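Local coordinates for phage terminase large subunit (Thermus phage P7426, PDB 7KS4), which probably acts as an ATP-driven motor that moves viral DNA into empty capsids and as an endonuclease that cuts the genome, here represented by its N-terminal ATPase domain, at residues E17-K22 with E90-V95; A40-Q45 with F222-W227; P73-A78 with G134-R139. All coordinates share one frame; numbering follows the deposited sequence.

Contact 1 of 3, residues E17-K22 with E90-V95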
ATOM      1  N   GLU A  17      -7.251 -16.508  -4.369  1.00 32.17           N
ATOM      2  CA  GLU A  17      -8.524 -17.187  -4.565  1.00 36.06           C
ATOM      3  C   GLU A  17      -9.350 -17.202  -3.283  1.00 35.42           C
ATOM      4  O   GLU A  17     -10.575 -17.028  -3.324  1.00 34.59           O
ATOM      5  CB  GLU A  17      -8.261 -18.604  -5.064  1.00 40.76           C
ATOM      6  CG  GLU A  17      -9.485 -19.360  -5.505  1.00 49.92           C
ATOM      7  CD  GLU A  17      -9.920 -19.017  -6.923  1.00 56.71           C
ATOM      8  OE1 GLU A  17      -9.582 -17.913  -7.409  1.00 57.10           O
ATOM      9  OE2 GLU A  17     -10.594 -19.863  -7.551  1.00 62.42           O
ATOM     10  N   LEU A  18      -8.706 -17.418  -2.133  1.00 39.53           N
ATOM     11  CA  LEU A  18      -9.415 -17.289  -0.863  1.00 42.32           C
ATOM     12  C   LEU A  18      -9.997 -15.890  -0.700  1.00 43.98           C
ATOM     13  O   LEU A  18     -11.116 -15.726  -0.208  1.00 47.32           O
ATOM     14  CB  LEU A  18      -8.481 -17.611   0.309  1.00 40.08           C
ATOM     15  CG  LEU A  18      -8.109 -19.076   0.548  1.00 40.17           C
ATOM     16  CD1 LEU A  18      -7.070 -19.196   1.671  1.00 39.26           C
ATOM     17  CD2 LEU A  18      -9.347 -19.892   0.884  1.00 41.94           C
ATOM     18  N   LEU A  19      -9.266 -14.866  -1.119  1.00 45.49           N
ATOM     19  CA  LEU A  19      -9.754 -13.508  -0.935  1.00 46.15           C
ATOM     20  C   LEU A  19     -10.848 -13.113  -1.917  1.00 46.68           C
ATOM     21  O   LEU A  19     -11.445 -12.045  -1.745  1.00 49.74           O
ATOM     22  CB  LEU A  19      -8.600 -12.513  -1.057  1.00 44.65           C
ATOM     23  CG  LEU A  19      -7.777 -12.297   0.206  1.00 44.05           C
ATOM     24  CD1 LEU A  19      -6.589 -11.412  -0.111  1.00 42.79           C
ATOM     25  CD2 LEU A  19      -8.635 -11.685   1.297  1.00 45.63           C
ATOM     26  N   GLY A  20     -11.136 -13.928  -2.926  1.00 41.39           N
ATOM     27  CA  GLY A  20     -11.997 -13.462  -3.996  1.00 42.64           C
ATOM     28  C   GLY A  20     -11.345 -12.375  -4.813  1.00 41.17           C
ATOM     29  O   GLY A  20     -12.037 -11.515  -5.364  1.00 41.74           O
ATOM     30  N   TYR A  21     -10.023 -12.408  -4.919  1.00 40.17           N
ATOM     31  CA  TYR A  21      -9.228 -11.340  -5.507  1.00 40.79           C
ATOM     32  C   TYR A  21      -8.582 -11.840  -6.789  1.00 41.74           C
ATOM     33  O   TYR A  21      -7.938 -12.894  -6.793  1.00 43.90           O
ATOM     34  CB  TYR A  21      -8.170 -10.880  -4.502  1.00 35.59           C
ATOM     35  CG  TYR A  21      -7.168  -9.849  -4.984  1.00 34.27           C
ATOM     36  CD1 TYR A  21      -7.576  -8.594  -5.427  1.00 35.47           C
ATOM     37  CD2 TYR A  21      -5.807 -10.111  -4.932  1.00 32.23           C
ATOM     38  CE1 TYR A  21      -6.654  -7.645  -5.839  1.00 34.83           C
ATOM     39  CE2 TYR A  21      -4.871  -9.160  -5.334  1.00 31.82           C
ATOM     40  CZ  TYR A  21      -5.304  -7.933  -5.788  1.00 34.26           C
ATOM     41  OH  TYR A  21      -4.388  -6.979  -6.185  1.00 35.99           O
ATOM     42  N   LYS A  22      -8.755 -11.086  -7.873  1.00 41.22           N
ATOM     43  CA  LYS A  22      -8.194 -11.428  -9.180  1.00 43.47           C
ATOM     44  C   LYS A  22      -7.375 -10.245  -9.683  1.00 42.87           C
ATOM     45  O   LYS A  22      -7.878  -9.395 -10.431  1.00 44.72           O
ATOM     46  CB  LYS A  22      -9.295 -11.804 -10.174  1.00 49.82           C
ATOM     47  CG  LYS A  22      -9.962 -13.164  -9.888  1.00 54.37           C
ATOM     48  CD  LYS A  22     -11.387 -13.023  -9.333  1.00 58.12           C
ATOM     49  CE  LYS A  22     -12.063 -14.388  -9.125  1.00 61.24           C
ATOM     50  NZ  LYS A  22     -12.874 -14.481  -7.859  1.00 59.80           N
ATOM     51  N   GLU A  90     -12.109  -9.916   8.336  1.00 37.49           N
ATOM     52  CA  GLU A  90     -13.238 -10.501   9.052  1.00 39.66           C
ATOM     53  C   GLU A  90     -13.855 -11.655   8.275  1.00 39.44           C
ATOM     54  O   GLU A  90     -14.328 -12.625   8.881  1.00 38.82           O
ATOM     55  CB  GLU A  90     -14.271  -9.416   9.367  1.00 44.01           C
ATOM     56  CG  GLU A  90     -13.848  -8.563  10.559  1.00 45.91           C
ATOM     57  CD  GLU A  90     -14.804  -7.439  10.877  1.00 51.12           C
ATOM     58  OE1 GLU A  90     -15.775  -7.225  10.120  1.00 54.02           O
ATOM     59  OE2 GLU A  90     -14.578  -6.762  11.901  1.00 51.68           O
ATOM     60  N   ARG A  91     -13.844 -11.583   6.942  1.00 39.16           N
ATOM     61  CA  ARG A  91     -14.346 -12.687   6.133  1.00 39.39           C
ATOM     62  C   ARG A  91     -13.367 -13.855   6.124  1.00 38.29           C
ATOM     63  O   ARG A  91     -13.755 -15.012   6.342  1.00 37.91           O
ATOM     64  CB  ARG A  91     -14.612 -12.200   4.709  1.00 40.39           C
ATOM     65  CG  ARG A  91     -14.878 -13.317   3.714  1.00 41.38           C
ATOM     66  CD  ARG A  91     -15.503 -12.777   2.438  1.00 43.47           C
ATOM     67  NE  ARG A  91     -14.690 -11.720   1.835  1.00 44.07           N
ATOM     68  CZ  ARG A  91     -13.668 -11.932   1.011  1.00 43.39           C
ATOM     69  NH1 ARG A  91     -12.995 -10.903   0.516  1.00 43.32           N
ATOM     70  NH2 ARG A  91     -13.315 -13.167   0.679  1.00 43.78           N
ATOM     71  N   LEU A  92     -12.088 -13.572   5.861  1.00 36.81           N
ATOM     72  CA  LEU A  92     -11.101 -14.638   5.729  1.00 37.69           C
ATOM     73  C   LEU A  92     -10.934 -15.423   7.021  1.00 35.48           C
ATOM     74  O   LEU A  92     -10.612 -16.619   6.984  1.00 35.69           O
ATOM     75  CB  LEU A  92      -9.755 -14.053   5.302  1.00 37.80           C
ATOM     76  CG  LEU A  92      -8.914 -14.977   4.432  1.00 39.78           C
ATOM     77  CD1 LEU A  92      -9.552 -15.106   3.051  1.00 42.62           C
ATOM     78  CD2 LEU A  92      -7.483 -14.454   4.339  1.00 38.50           C
ATOM     79  N   ALA A  93     -11.121 -14.773   8.170  1.00 34.92           N
ATOM     80  CA  ALA A  93     -10.957 -15.464   9.439  1.00 35.31           C
ATOM     81  C   ALA A  93     -11.854 -16.685   9.543  1.00 36.45           C
ATOM     82  O   ALA A  93     -11.528 -17.613  10.297  1.00 37.47           O
ATOM     83  CB  ALA A  93     -11.235 -14.507  10.604  1.00 37.58           C
ATOM     84  N   GLU A  94     -12.966 -16.715   8.799  1.00 34.64           N
ATOM     85  CA  GLU A  94     -13.842 -17.879   8.827  1.00 34.02           C
ATOM     86  C   GLU A  94     -13.079 -19.161   8.522  1.00 33.59           C
ATOM     87  O   GLU A  94     -13.349 -20.203   9.129  1.00 33.91           O
ATOM     88  CB  GLU A  94     -14.987 -17.707   7.829  1.00 34.55           C
ATOM     89  CG  GLU A  94     -15.854 -18.949   7.664  1.00 34.80           C
ATOM     90  CD  GLU A  94     -16.599 -19.318   8.926  1.00 36.92           C
ATOM     91  OE1 GLU A  94     -16.833 -18.408   9.750  1.00 37.35           O
ATOM     92  OE2 GLU A  94     -16.957 -20.508   9.094  1.00 36.23           O
ATOM     93  N   VAL A  95     -12.149 -19.117   7.562  1.00 37.37           N
ATOM     94  CA  VAL A  95     -11.447 -20.318   7.110  1.00 37.31           C
ATOM     95  C   VAL A  95     -10.121 -20.541   7.839  1.00 35.08           C
ATOM     96  O   VAL A  95      -9.364 -21.441   7.465  1.00 33.65           O
ATOM     97  CB  VAL A  95     -11.239 -20.303   5.586  1.00 39.08           C
ATOM     98  CG1 VAL A  95     -12.583 -20.209   4.870  1.00 42.88           C
ATOM     99  CG2 VAL A  95     -10.318 -19.178   5.156  1.00 39.41           C
TER
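The Schellman motif that closes helix 13-19 turns the carbonyl of L19 toward R91, which reaches over from the last turns of helix 75-92. R91 NH1 donates to L19 O at 3.0 Å with an N-H...O angle of 149°, and a second, weak bond runs from R91 NH2 to the same L19 O at 3.3 Å. The carbonyl oxygen lies near the guanidinium plane, at the rim between the two terminal nitrogens, whereas NH1 itself stands above the carbonyl plane of L19. In R91 CG is anti to the backbone N (chi1 169°), and a bend at chi3 (55°) turns NE off the line of the chain. NE has a second partner, a salt bridge with E87 one turn back, which should help to fix the guanidinium. At such a C-terminal helix end, carbonyls without helical N-H partners and the helix dipole probably favour a positive group. G20, with positive phi, takes the chain out of the helix and on to Y21 and K22 of the nucleotide pocket of this P-loop ATPase domain; K22 O accepts a bond from the adenine amino group of ADP. Next to this polar grip the helices meet through leucines. L92 CD1 touches both L18 CB, at 3.9 Å, and L19 CD2, at 4.0 Å, and also lies 3.7 Å from L18 O. The L19 and L92 side chains cross at about a right angle, and L19 also packs on V54 of helix 48-62. Toward the exposed flank, L18 CD2 and V95 CG2 are farther apart, at 4.4 Å.

Contact 2 of 3, residues A40-Q45 with F222-W227. With SO4 (sulfate ion), chain H.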
ATOM      1  N   ALA A  40       4.927   2.619  -6.074  1.00 30.02           N
ATOM      2  CA  ALA A  40       4.000   2.537  -7.200  1.00 29.94           C
ATOM      3  C   ALA A  40       3.469   3.929  -7.508  1.00 30.79           C
ATOM      4  O   ALA A  40       2.735   4.517  -6.705  1.00 31.23           O
ATOM      5  CB  ALA A  40       2.854   1.569  -6.909  1.00 31.46           C
ATOM      6  N   CYS A  41       3.837   4.451  -8.675  1.00 30.69           N
ATOM      7  CA  CYS A  41       3.322   5.721  -9.168  1.00 31.04           C
ATOM      8  C   CYS A  41       2.289   5.380 -10.234  1.00 33.79           C
ATOM      9  O   CYS A  41       2.643   5.080 -11.377  1.00 35.12           O
ATOM     10  CB  CYS A  41       4.444   6.587  -9.722  1.00 31.54           C
ATOM     11  SG  CYS A  41       3.857   8.119 -10.474  1.00 33.71           S
ATOM     12  N   LEU A  42       1.014   5.411  -9.850  1.00 37.34           N
ATOM     13  CA  LEU A  42      -0.072   4.947 -10.702  1.00 39.85           C
ATOM     14  C   LEU A  42      -1.194   5.976 -10.695  1.00 40.25           C
ATOM     15  O   LEU A  42      -1.441   6.648  -9.690  1.00 39.31           O
ATOM     16  CB  LEU A  42      -0.616   3.562 -10.252  1.00 42.36           C
ATOM     17  CG  LEU A  42       0.378   2.457  -9.861  1.00 42.70           C
ATOM     18  CD1 LEU A  42      -0.354   1.198  -9.412  1.00 46.14           C
ATOM     19  CD2 LEU A  42       1.327   2.110 -11.001  1.00 44.16           C
ATOM     20  N   GLY A  43      -1.859   6.117 -11.837  1.00 40.60           N
ATOM     21  CA  GLY A  43      -2.985   7.021 -11.926  1.00 40.43           C
ATOM     22  C   GLY A  43      -4.186   6.504 -11.159  1.00 39.79           C
ATOM     23  O   GLY A  43      -4.220   5.372 -10.675  1.00 41.71           O
ATOM     24  N   ARG A  44      -5.197   7.362 -11.046  1.00 48.32           N
ATOM     25  CA  ARG A  44      -6.452   6.952 -10.433  1.00 49.33           C
ATOM     26  C   ARG A  44      -7.019   5.731 -11.142  1.00 47.59           C
ATOM     27  O   ARG A  44      -6.836   5.548 -12.347  1.00 46.35           O
ATOM     28  CB  ARG A  44      -7.474   8.083 -10.491  1.00 55.46           C
ATOM     29  CG  ARG A  44      -7.048   9.323  -9.761  1.00 59.91           C
ATOM     30  CD  ARG A  44      -8.132  10.374  -9.835  1.00 68.53           C
ATOM     31  NE  ARG A  44      -7.789  11.559  -9.057  1.00 74.51           N
ATOM     32  CZ  ARG A  44      -8.579  12.617  -8.921  1.00 83.60           C
ATOM     33  NH1 ARG A  44      -9.769  12.643  -9.513  1.00 88.84           N
ATOM     34  NH2 ARG A  44      -8.179  13.649  -8.193  1.00 86.90           N
ATOM     35  N   GLN A  45      -7.727   4.899 -10.375  1.00 52.06           N
ATOM     36  CA  GLN A  45      -8.391   3.696 -10.868  1.00 55.10           C
ATOM     37  C   GLN A  45      -7.406   2.590 -11.220  1.00 52.86           C
ATOM     38  O   GLN A  45      -7.754   1.655 -11.944  1.00 56.16           O
ATOM     39  CB  GLN A  45      -9.279   4.009 -12.078  1.00 61.53           C
ATOM     40  CG  GLN A  45     -10.282   5.123 -11.825  1.00 67.57           C
ATOM     41  CD  GLN A  45     -11.224   5.347 -13.000  1.00 75.00           C
ATOM     42  OE1 GLN A  45     -10.932   4.961 -14.132  1.00 74.57           O
ATOM     43  NE2 GLN A  45     -12.366   5.971 -12.730  1.00 82.06           N
ATOM     44  N   PHE A 222       6.937   0.829  -9.839  1.00 31.33           N
ATOM     45  CA  PHE A 222       5.890   0.468 -10.782  1.00 33.65           C
ATOM     46  C   PHE A 222       5.206   1.740 -11.255  1.00 34.41           C
ATOM     47  O   PHE A 222       4.996   2.668 -10.464  1.00 32.73           O
ATOM     48  CB  PHE A 222       4.883  -0.473 -10.121  1.00 35.13           C
ATOM     49  CG  PHE A 222       5.533  -1.585  -9.355  1.00 34.92           C
ATOM     50  CD1 PHE A 222       5.689  -2.835  -9.928  1.00 35.99           C
ATOM     51  CD2 PHE A 222       6.017  -1.373  -8.071  1.00 34.58           C
ATOM     52  CE1 PHE A 222       6.300  -3.853  -9.233  1.00 35.53           C
ATOM     53  CE2 PHE A 222       6.623  -2.390  -7.377  1.00 35.66           C
ATOM     54  CZ  PHE A 222       6.763  -3.633  -7.966  1.00 36.29           C
ATOM     55  N   HIS A 223       4.872   1.779 -12.547  1.00 34.23           N
ATOM     56  CA  HIS A 223       4.295   2.961 -13.171  1.00 35.37           C
ATOM     57  C   HIS A 223       3.157   2.550 -14.094  1.00 36.84           C
ATOM     58  O   HIS A 223       3.289   1.589 -14.856  1.00 37.06           O
ATOM     59  CB  HIS A 223       5.343   3.742 -13.966  1.00 35.89           C
ATOM     60  CG  HIS A 223       4.845   5.061 -14.458  1.00 38.28           C
ATOM     61  ND1 HIS A 223       4.728   5.361 -15.798  1.00 40.31           N
ATOM     62  CD2 HIS A 223       4.404   6.150 -13.786  1.00 39.29           C
ATOM     63  CE1 HIS A 223       4.250   6.586 -15.929  1.00 40.95           C
ATOM     64  NE2 HIS A 223       4.045   7.085 -14.723  1.00 40.91           N
ATOM     65  N   ALA A 224       2.042   3.270 -14.024  1.00 37.37           N
ATOM     66  CA  ALA A 224       0.933   3.013 -14.934  1.00 37.90           C
ATOM     67  C   ALA A 224      -0.005   4.206 -14.925  1.00 39.39           C
ATOM     68  O   ALA A 224      -0.399   4.683 -13.857  1.00 39.35           O
ATOM     69  CB  ALA A 224       0.172   1.738 -14.546  1.00 38.53           C
ATOM     70  N   ALA A 225      -0.350   4.686 -16.116  1.00 39.87           N
ATOM     71  CA  ALA A 225      -1.442   5.629 -16.252  1.00 40.30           C
ATOM     72  C   ALA A 225      -2.768   4.908 -16.040  1.00 39.99           C
ATOM     73  O   ALA A 225      -2.861   3.683 -16.129  1.00 40.68           O
ATOM     74  CB  ALA A 225      -1.417   6.283 -17.636  1.00 40.79           C
ATOM     75  N   SER A 226      -3.806   5.687 -15.751  1.00 39.87           N
ATOM     76  CA  SER A 226      -5.128   5.094 -15.599  1.00 41.50           C
ATOM     77  C   SER A 226      -5.499   4.271 -16.826  1.00 40.77           C
ATOM     78  O   SER A 226      -6.097   3.193 -16.708  1.00 40.60           O
ATOM     79  CB  SER A 226      -6.159   6.189 -15.350  1.00 42.30           C
ATOM     80  OG  SER A 226      -5.759   7.002 -14.261  1.00 43.64           O
ATOM     81  N   TRP A 227      -5.128   4.749 -18.015  1.00 39.79           N
ATOM     82  CA  TRP A 227      -5.491   4.057 -19.243  1.00 40.49           C
ATOM     83  C   TRP A 227      -4.569   2.889 -19.559  1.00 41.10           C
ATOM     84  O   TRP A 227      -4.891   2.102 -20.455  1.00 40.93           O
ATOM     85  CB  TRP A 227      -5.511   5.035 -20.418  1.00 39.26           C
ATOM     86  CG  TRP A 227      -4.246   5.803 -20.591  1.00 38.24           C
ATOM     87  CD1 TRP A 227      -3.088   5.355 -21.149  1.00 38.20           C
ATOM     88  CD2 TRP A 227      -4.012   7.165 -20.212  1.00 38.24           C
ATOM     89  NE1 TRP A 227      -2.142   6.354 -21.139  1.00 38.00           N
ATOM     90  CE2 TRP A 227      -2.688   7.475 -20.572  1.00 38.34           C
ATOM     91  CE3 TRP A 227      -4.795   8.151 -19.603  1.00 39.13           C
ATOM     92  CZ2 TRP A 227      -2.127   8.729 -20.342  1.00 39.51           C
ATOM     93  CZ3 TRP A 227      -4.238   9.396 -19.383  1.00 39.91           C
ATOM     94  CH2 TRP A 227      -2.918   9.673 -19.751  1.00 38.89           C
TER
HETATM   95  S   SO4 H 307     -13.160  12.182 -10.438  0.53 46.92           S
HETATM   96  O1  SO4 H 307     -14.287  12.726 -11.193  0.53 47.05           O
HETATM   97  O2  SO4 H 307     -13.565  10.946  -9.778  0.53 45.82           O
HETATM   98  O3  SO4 H 307     -12.744  13.160  -9.436  0.53 46.91           O
HETATM   99  O4  SO4 H 307     -12.042  11.893 -11.335  0.53 46.78           O
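Strands 40-42 and 222-224 run parallel, their axes 4.7 Å apart and 3° from alignment, pairing A40 with F222, C41 with H223 and L42 with A224. C41 N donates to F222 O (2.8 Å), A224 N to C41 O at a longer 3.3 Å, and G43 N to A224 O (2.9 Å), carrying the pairing one residue past the strand. On the face of A40, L42 and F222, which helix 25-32 covers, L42 CD2 rests against A224 CB at 3.7 Å. On the other face the H223 ring brings CD2 to within 3.2 Å of C41 O, and C41 SG lies in the ring plane at its edge; H223 NE2 is held elsewhere, by A255 O. Beyond the strands, S226 OG donates to R44 O at 2.6 Å, in the carbonyl plane and on a lone pair. With OG beside its own backbone N (chi1 -53°), this hydroxyl in the first turn of helix 226-229 ties down the loop after strand 37-42. The extended R44 side chain gives a weak bond from NH1 to a sulfate ion, also bound by R240, while Q45 N bonds to the ADP beta-phosphate. The segment G43-Q45 opens the Walker A P-loop, and the neighbouring edge strand completes the 5-1-4-3-2 parallel strand order characteristic of ASCE ATPases.

Contact 3 of 3, residues P73-A78 with G134-R139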
ATOM      1  N   PRO A  73      -2.631  10.910   3.997  1.00 40.18           N
ATOM      2  CA  PRO A  73      -2.584  12.321   4.417  1.00 42.16           C
ATOM      3  C   PRO A  73      -3.641  12.682   5.445  1.00 43.27           C
ATOM      4  O   PRO A  73      -3.393  13.550   6.293  1.00 44.97           O
ATOM      5  CB  PRO A  73      -2.789  13.087   3.104  1.00 41.55           C
ATOM      6  CG  PRO A  73      -2.352  12.137   2.034  1.00 39.83           C
ATOM      7  CD  PRO A  73      -2.765  10.778   2.536  1.00 39.83           C
ATOM      8  N   THR A  74      -4.810  12.044   5.393  1.00 47.32           N
ATOM      9  CA  THR A  74      -5.914  12.310   6.305  1.00 49.98           C
ATOM     10  C   THR A  74      -6.480  10.991   6.810  1.00 50.64           C
ATOM     11  O   THR A  74      -6.252   9.931   6.223  1.00 44.57           O
ATOM     12  CB  THR A  74      -7.034  13.097   5.625  1.00 53.75           C
ATOM     13  OG1 THR A  74      -7.556  12.326   4.533  1.00 52.00           O
ATOM     14  CG2 THR A  74      -6.522  14.443   5.109  1.00 56.43           C
ATOM     15  N   TYR A  75      -7.247  11.068   7.900  1.00 60.38           N
ATOM     16  CA  TYR A  75      -7.892   9.869   8.424  1.00 62.00           C
ATOM     17  C   TYR A  75      -8.958   9.351   7.466  1.00 60.85           C
ATOM     18  O   TYR A  75      -9.104   8.135   7.294  1.00 59.37           O
ATOM     19  CB  TYR A  75      -8.496  10.146   9.802  1.00 68.61           C
ATOM     20  CG  TYR A  75      -7.534   9.869  10.934  1.00 69.31           C
ATOM     21  CD1 TYR A  75      -6.997   8.599  11.113  1.00 66.20           C
ATOM     22  CD2 TYR A  75      -7.162  10.868  11.826  1.00 72.83           C
ATOM     23  CE1 TYR A  75      -6.117   8.329  12.138  1.00 65.37           C
ATOM     24  CE2 TYR A  75      -6.276  10.603  12.860  1.00 71.84           C
ATOM     25  CZ  TYR A  75      -5.759   9.330  13.008  1.00 67.72           C
ATOM     26  OH  TYR A  75      -4.879   9.044  14.026  1.00 66.75           O
ATOM     27  N   ASP A  76      -9.707  10.253   6.830  1.00 59.80           N
ATOM     28  CA  ASP A  76     -10.713   9.824   5.863  1.00 58.61           C
ATOM     29  C   ASP A  76     -10.073   9.063   4.708  1.00 53.81           C
ATOM     30  O   ASP A  76     -10.660   8.110   4.179  1.00 49.61           O
ATOM     31  CB  ASP A  76     -11.495  11.031   5.344  1.00 64.45           C
ATOM     32  CG  ASP A  76     -12.378  11.658   6.407  1.00 71.05           C
ATOM     33  OD1 ASP A  76     -12.947  10.913   7.234  1.00 71.64           O
ATOM     34  OD2 ASP A  76     -12.504  12.899   6.415  1.00 76.02           O
ATOM     35  N   GLN A  77      -8.871   9.469   4.299  1.00 56.50           N
ATOM     36  CA  GLN A  77      -8.171   8.734   3.251  1.00 54.43           C
ATOM     37  C   GLN A  77      -7.641   7.404   3.777  1.00 48.68           C
ATOM     38  O   GLN A  77      -7.719   6.384   3.085  1.00 46.58           O
ATOM     39  CB  GLN A  77      -7.032   9.578   2.682  1.00 54.84           C
ATOM     40  CG  GLN A  77      -6.327   8.943   1.485  1.00 52.71           C
ATOM     41  CD  GLN A  77      -7.246   8.762   0.290  1.00 54.43           C
ATOM     42  OE1 GLN A  77      -8.199   9.522   0.106  1.00 58.11           O
ATOM     43  NE2 GLN A  77      -6.961   7.751  -0.531  1.00 51.87           N
ATOM     44  N   ALA A  78      -7.100   7.392   4.997  1.00 42.39           N
ATOM     45  CA  ALA A  78      -6.594   6.148   5.562  1.00 39.72           C
ATOM     46  C   ALA A  78      -7.711   5.136   5.773  1.00 40.67           C
ATOM     47  O   ALA A  78      -7.466   3.926   5.696  1.00 37.55           O
ATOM     48  CB  ALA A  78      -5.882   6.425   6.882  1.00 39.78           C
ATOM     49  N   GLY A 134      -4.738   2.233  11.098  1.00 35.65           N
ATOM     50  CA  GLY A 134      -4.756   3.369  10.198  1.00 35.46           C
ATOM     51  C   GLY A 134      -4.195   4.599  10.892  1.00 37.19           C
ATOM     52  O   GLY A 134      -4.444   4.832  12.072  1.00 38.57           O
ATOM     53  N   LYS A 135      -3.419   5.376  10.139  1.00 37.96           N
ATOM     54  CA  LYS A 135      -2.767   6.568  10.660  1.00 41.18           C
ATOM     55  C   LYS A 135      -2.898   7.697   9.648  1.00 40.93           C
ATOM     56  O   LYS A 135      -3.065   7.467   8.447  1.00 38.40           O
ATOM     57  CB  LYS A 135      -1.287   6.315  10.970  1.00 42.45           C
ATOM     58  CG  LYS A 135      -1.043   5.343  12.119  1.00 43.15           C
ATOM     59  CD  LYS A 135      -1.548   5.913  13.431  1.00 47.67           C
ATOM     60  CE  LYS A 135      -1.205   5.015  14.596  1.00 49.75           C
ATOM     61  NZ  LYS A 135      -1.769   5.551  15.867  1.00 52.73           N
ATOM     62  N   SER A 136      -2.804   8.924  10.158  1.00 45.15           N
ATOM     63  CA  SER A 136      -2.990  10.143   9.382  1.00 46.39           C
ATOM     64  C   SER A 136      -1.751  11.022   9.485  1.00 46.84           C
ATOM     65  O   SER A 136      -1.238  11.255  10.587  1.00 50.25           O
ATOM     66  CB  SER A 136      -4.209  10.927   9.875  1.00 49.85           C
ATOM     67  OG  SER A 136      -4.145  12.278   9.448  1.00 53.67           O
ATOM     68  N   ALA A 137      -1.291  11.528   8.336  1.00 42.68           N
ATOM     69  CA  ALA A 137      -0.151  12.441   8.327  1.00 44.31           C
ATOM     70  C   ALA A 137      -0.488  13.782   8.964  1.00 50.96           C
ATOM     71  O   ALA A 137       0.392  14.419   9.556  1.00 51.21           O
ATOM     72  CB  ALA A 137       0.340  12.658   6.895  1.00 41.18           C
ATOM     73  N   ASP A 138      -1.741  14.240   8.845  1.00 61.27           N
ATOM     74  CA  ASP A 138      -2.155  15.504   9.444  1.00 69.82           C
ATOM     75  C   ASP A 138      -2.432  15.382  10.938  1.00 76.51           C
ATOM     76  O   ASP A 138      -3.046  16.281  11.525  1.00 79.38           O
ATOM     77  CB  ASP A 138      -3.387  16.068   8.724  1.00 70.32           C
ATOM     78  CG  ASP A 138      -4.626  15.211   8.893  1.00 70.76           C
ATOM     79  OD1 ASP A 138      -4.632  14.307   9.750  1.00 72.00           O
ATOM     80  OD2 ASP A 138      -5.612  15.456   8.165  1.00 70.38           O
ATOM     81  N   ARG A 139      -1.999  14.290  11.562  1.00 76.55           N
ATOM     82  CA  ARG A 139      -2.046  14.136  13.015  1.00 80.51           C
ATOM     83  C   ARG A 139      -0.724  13.536  13.467  1.00 79.21           C
ATOM     84  O   ARG A 139      -0.666  12.400  13.949  1.00 78.31           O
ATOM     85  CB  ARG A 139      -3.232  13.265  13.437  1.00 85.30           C
ATOM     86  CG  ARG A 139      -4.586  13.811  13.002  1.00 89.43           C
ATOM     87  CD  ARG A 139      -4.981  15.061  13.775  1.00 94.08           C
ATOM     88  NE  ARG A 139      -6.221  15.641  13.264  1.00 97.77           N
ATOM     89  CZ  ARG A 139      -7.429  15.113  13.445  1.00102.57           C
ATOM     90  NH1 ARG A 139      -7.575  13.981  14.122  1.00104.70           N
ATOM     91  NH2 ARG A 139      -8.497  15.716  12.939  1.00105.05           N
TER
HETATM   92  O   HOH W   1      -1.806   9.423  12.993  1.00 45.13           O
HETATM   93  O   HOH W   2      -7.875  13.737   9.058  1.00 47.51           O
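Y75 lays its ring on S136, and this is the tightly packed heart of the contact: S136 CB stands over the ring centre, 3.5 Å from the centroid and only 9° off the normal, a CH-pi contact. G134 O approaches the edge of the same ring in its plane. Alongside, A78 CB meets K135 O at 3.4 Å, and A137 CB touches P73 CA at 3.8 Å. D138 N donates to P73 O at 3.1 Å from a position tilted out of the carbonyl plane, joining the type I turn S136-R139 to the start of the helix. A water accepts from S136 N, bonds to Y75 OH and gives a weak bond to R139 O; Y75 OH also bonds to N142. The contact joins the end of strand 126-136 to the junction between its sheet neighbour, strand 67-72, and helix 75-92. T74 is the N-cap of that helix: chi1 of 61° sets OG1 between the backbone N and carbonyl carbon, where it accepts from Q77 N at 3.2 Å. The P73 side chain packs on E155, the predicted catalytic residue, and Q77 NE2 bonds to D154 of the Walker B motif. Toward solvent the fit gives way to the exposed polar chains of D138 and R139. A second water accepts from Y75 N and donates to D138 OD2, bridging helix start and turn. R139 crosses the tyrosine side chain at about a right angle, with CG 3.6 Å from Y75 CE2 and the guanidinium plane turned 63° from the ring.

Overall arrangement
Contact 2 is the buried one of the three, with regular backbone pairing inside the sheet; contacts 1 and 3 are only partly buried and join helix ends to other elements. Both of these use helix 75-92, contact 3 at its N-terminus beside the sheet and contact 1 at its far end, with centres about 26 Å apart. Their chemistry differs accordingly: a backbone bond to a turn, a CH-pi contact and bridging waters at the start, an arginine on a carbonyl and leucine packing at the finish. Contacts 2 and 3 reach the same sheet on different strands. Around the nucleotide, contact 1 holds adenine-side residues, contact 2 the phosphate loop, and contact 3 neighbours the Walker B acids.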